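Putative protease I (Bacteroides thetaiotaomicron VPI-5482, PDB 3CNE) binds flavin derivatives such as lumichrome, riboflavin, FMN and FAD as a homodimer, and may store flavins rather than act as a protease. Local coordinates at residues L93-E102 against M115-T123. Residues are numbered along the deposited sequence; the frame is centred on the assembly and turned at random.
Sequences LMEVIKTFGE and MMFDFTGIT
Phe117 O takes two bonds from Thr120, whose methyl reaches across to Ile97: OG1 of Thr120 lies 2.7 Å from Phe117 O, in the carbonyl plane, and Thr120 N lies 3.0 Å from the same oxygen. Ile122 N adds a weak, long bond to Thr120 OG1, across the turn at Gly121, whose phi is positive. With OG1 between the backbone N and the carbonyl carbon (chi1 73°), CG2 is left to face helix 93-102, 3.6 Å from Ile97 CG2 and equally near Met94 O. Replacing Thr120 by alanine removes OG1 and CG2, which is likely to leave Phe117 O with one donor fewer and a gap beside Ile97 CG2. That Ile97 methyl also meets Phe117 CD1, 3.6 Å away, the two side chains crossing at about a right angle. Met94, a selenomethionine, bends at chi2 and chi3, which brings SE to the ring edge of Phe119, 3.7 Å from its CB, and CE over to the Met116 side chain. At the other end, Ile122 CG2 rests 3.9 Å from Gly101 CA, where a side chain would collide with it. The axes of the two short helix segments cross at -81° and come within 9.4 Å. Within this DJ-1/PfpI fold, strands 69-73 and 106-110 underlie the contact: Phe72 touches Leu93 and Met116, while Met107 meets Ile97, Phe117 and Ile122.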
# COMPACT_ATOMS: atom_id res chain seq x y z
N LEU A 93 19.10 4.06 -12.69
CA LEU A 93 18.07 4.98 -12.19
C LEU A 93 18.24 6.43 -12.68
O LEU A 93 17.30 7.05 -13.17
CB LEU A 93 18.02 4.97 -10.66
CG LEU A 93 16.87 5.79 -10.05
CD1 LEU A 93 15.52 5.31 -10.57
CD2 LEU A 93 16.89 5.70 -8.53
N MSE A 94 19.44 6.97 -12.50
CA MSE A 94 19.80 8.32 -12.90
C MSE A 94 19.63 8.49 -14.40
O MSE A 94 19.06 9.49 -14.86
CB MSE A 94 21.23 8.65 -12.50
CG MSE A 94 21.45 8.72 -11.00
SE MSE A 94 20.54 10.26 -10.18
CE MSE A 94 18.77 9.51 -9.77
N GLU A 95 20.13 7.52 -15.15
CA GLU A 95 20.03 7.50 -16.60
C GLU A 95 18.56 7.55 -17.04
O GLU A 95 18.16 8.39 -17.86
CB GLU A 95 20.68 6.23 -17.16
CG GLU A 95 20.94 6.35 -18.65
CD GLU A 95 21.38 5.05 -19.31
OE1 GLU A 95 22.32 4.39 -18.79
OE2 GLU A 95 20.78 4.72 -20.39
N VAL A 96 17.77 6.66 -16.48
CA VAL A 96 16.36 6.53 -16.85
C VAL A 96 15.56 7.77 -16.48
O VAL A 96 14.69 8.19 -17.24
CB VAL A 96 15.73 5.26 -16.23
CG1 VAL A 96 14.21 5.34 -16.26
CG2 VAL A 96 16.23 3.99 -16.99
N ILE A 97 15.85 8.37 -15.33
CA ILE A 97 15.10 9.56 -14.91
C ILE A 97 15.46 10.75 -15.81
O ILE A 97 14.58 11.53 -16.21
CB ILE A 97 15.37 9.91 -13.46
CG1 ILE A 97 14.67 8.90 -12.53
CG2 ILE A 97 14.94 11.33 -13.14
CD1 ILE A 97 15.15 9.04 -11.10
N LYS A 98 16.75 10.88 -16.11
CA LYS A 98 17.21 11.94 -17.02
C LYS A 98 16.53 11.81 -18.37
O LYS A 98 16.02 12.79 -18.89
CB LYS A 98 18.74 11.93 -17.17
CG LYS A 98 19.31 13.24 -17.76
CD LYS A 98 20.82 13.10 -18.02
CE LYS A 98 21.41 14.34 -18.76
NZ LYS A 98 22.22 15.22 -17.86
N THR A 99 16.53 10.61 -18.94
CA THR A 99 15.96 10.37 -20.25
C THR A 99 14.46 10.68 -20.30
O THR A 99 14.02 11.41 -21.17
CB THR A 99 16.22 8.95 -20.70
OG1 THR A 99 17.64 8.74 -20.74
CG2 THR A 99 15.62 8.69 -22.07
N PHE A 100 13.69 10.16 -19.35
CA PHE A 100 12.27 10.51 -19.25
C PHE A 100 12.03 12.03 -19.20
O PHE A 100 11.16 12.54 -19.88
CB PHE A 100 11.64 9.84 -18.03
CG PHE A 100 11.05 8.47 -18.31
CD1 PHE A 100 11.86 7.35 -18.41
CD2 PHE A 100 9.67 8.32 -18.48
CE1 PHE A 100 11.30 6.08 -18.65
CE2 PHE A 100 9.10 7.06 -18.71
CZ PHE A 100 9.91 5.95 -18.81
N GLY A 101 12.81 12.74 -18.37
CA GLY A 101 12.64 14.17 -18.17
C GLY A 101 13.02 14.95 -19.43
O GLY A 101 12.26 15.81 -19.88
N GLU A 102 14.17 14.60 -20.00
CA GLU A 102 14.62 15.12 -21.31
C GLU A 102 13.59 14.91 -22.43
O GLU A 102 13.48 15.75 -23.34
CB GLU A 102 15.95 14.47 -21.72
CG GLU A 102 17.14 15.03 -21.00
CD GLU A 102 18.46 14.34 -21.37
OE1 GLU A 102 18.46 13.29 -22.08
OE2 GLU A 102 19.52 14.86 -20.93
N MSE A 115 13.88 14.67 -5.06
CA MSE A 115 15.33 14.77 -4.92
C MSE A 115 16.03 13.90 -5.97
O MSE A 115 17.00 14.33 -6.58
CB MSE A 115 15.77 14.38 -3.52
CG MSE A 115 17.25 14.60 -3.26
SE MSE A 115 17.79 13.73 -1.59
CE MSE A 115 17.59 11.82 -2.02
N MSE A 116 15.50 12.70 -6.18
CA MSE A 116 16.02 11.82 -7.23
C MSE A 116 15.94 12.54 -8.59
O MSE A 116 16.87 12.48 -9.40
CB MSE A 116 15.27 10.49 -7.24
CG MSE A 116 15.44 9.69 -5.94
SE MSE A 116 17.32 9.11 -5.73
CE MSE A 116 17.29 7.73 -7.04
N PHE A 117 14.80 13.19 -8.84
CA PHE A 117 14.62 14.00 -10.03
C PHE A 117 15.66 15.13 -10.08
O PHE A 117 16.33 15.30 -11.10
CB PHE A 117 13.18 14.58 -10.10
CG PHE A 117 12.09 13.53 -10.26
CD1 PHE A 117 12.36 12.25 -10.73
CD2 PHE A 117 10.76 13.86 -9.96
CE1 PHE A 117 11.31 11.30 -10.90
CE2 PHE A 117 9.72 12.93 -10.12
CZ PHE A 117 10.00 11.64 -10.58
N ASP A 118 15.82 15.86 -8.97
CA ASP A 118 16.73 16.99 -8.90
C ASP A 118 18.15 16.62 -9.28
O ASP A 118 18.81 17.35 -10.02
CB ASP A 118 16.72 17.65 -7.50
CG ASP A 118 17.79 18.78 -7.36
OD1 ASP A 118 18.82 18.75 -8.05
OD2 ASP A 118 17.63 19.70 -6.54
N PHE A 119 18.60 15.46 -8.78
CA PHE A 119 19.96 14.97 -9.02
C PHE A 119 20.29 14.95 -10.50
O PHE A 119 21.45 15.13 -10.89
CB PHE A 119 20.14 13.55 -8.44
CG PHE A 119 20.25 13.50 -6.93
CD1 PHE A 119 20.43 14.64 -6.17
CD2 PHE A 119 20.24 12.26 -6.28
CE1 PHE A 119 20.55 14.57 -4.79
CE2 PHE A 119 20.35 12.17 -4.91
CZ PHE A 119 20.52 13.32 -4.15
N THR A 120 19.28 14.70 -11.33
CA THR A 120 19.49 14.63 -12.77
C THR A 120 19.39 16.01 -13.41
O THR A 120 19.68 16.16 -14.59
CB THR A 120 18.47 13.67 -13.46
OG1 THR A 120 17.19 14.30 -13.48
CG2 THR A 120 18.37 12.32 -12.71
N GLY A 121 19.00 17.02 -12.64
CA GLY A 121 18.85 18.37 -13.18
C GLY A 121 17.53 18.69 -13.88
O GLY A 121 17.23 19.86 -14.14
N ILE A 122 16.73 17.67 -14.18
CA ILE A 122 15.52 17.88 -14.98
C ILE A 122 14.52 18.83 -14.31
O ILE A 122 13.59 19.33 -14.96
CB ILE A 122 14.81 16.56 -15.37
CG1 ILE A 122 14.36 15.79 -14.10
CG2 ILE A 122 15.71 15.73 -16.29
CD1 ILE A 122 13.42 14.64 -14.38
N THR A 123 14.70 19.05 -13.02
CA THR A 123 13.77 19.88 -12.26
C THR A 123 14.05 21.38 -12.35
O THR A 123 13.37 22.13 -11.69
CB THR A 123 13.72 19.47 -10.77
OG1 THR A 123 15.04 19.56 -10.20
CG2 THR A 123 13.19 18.04 -10.59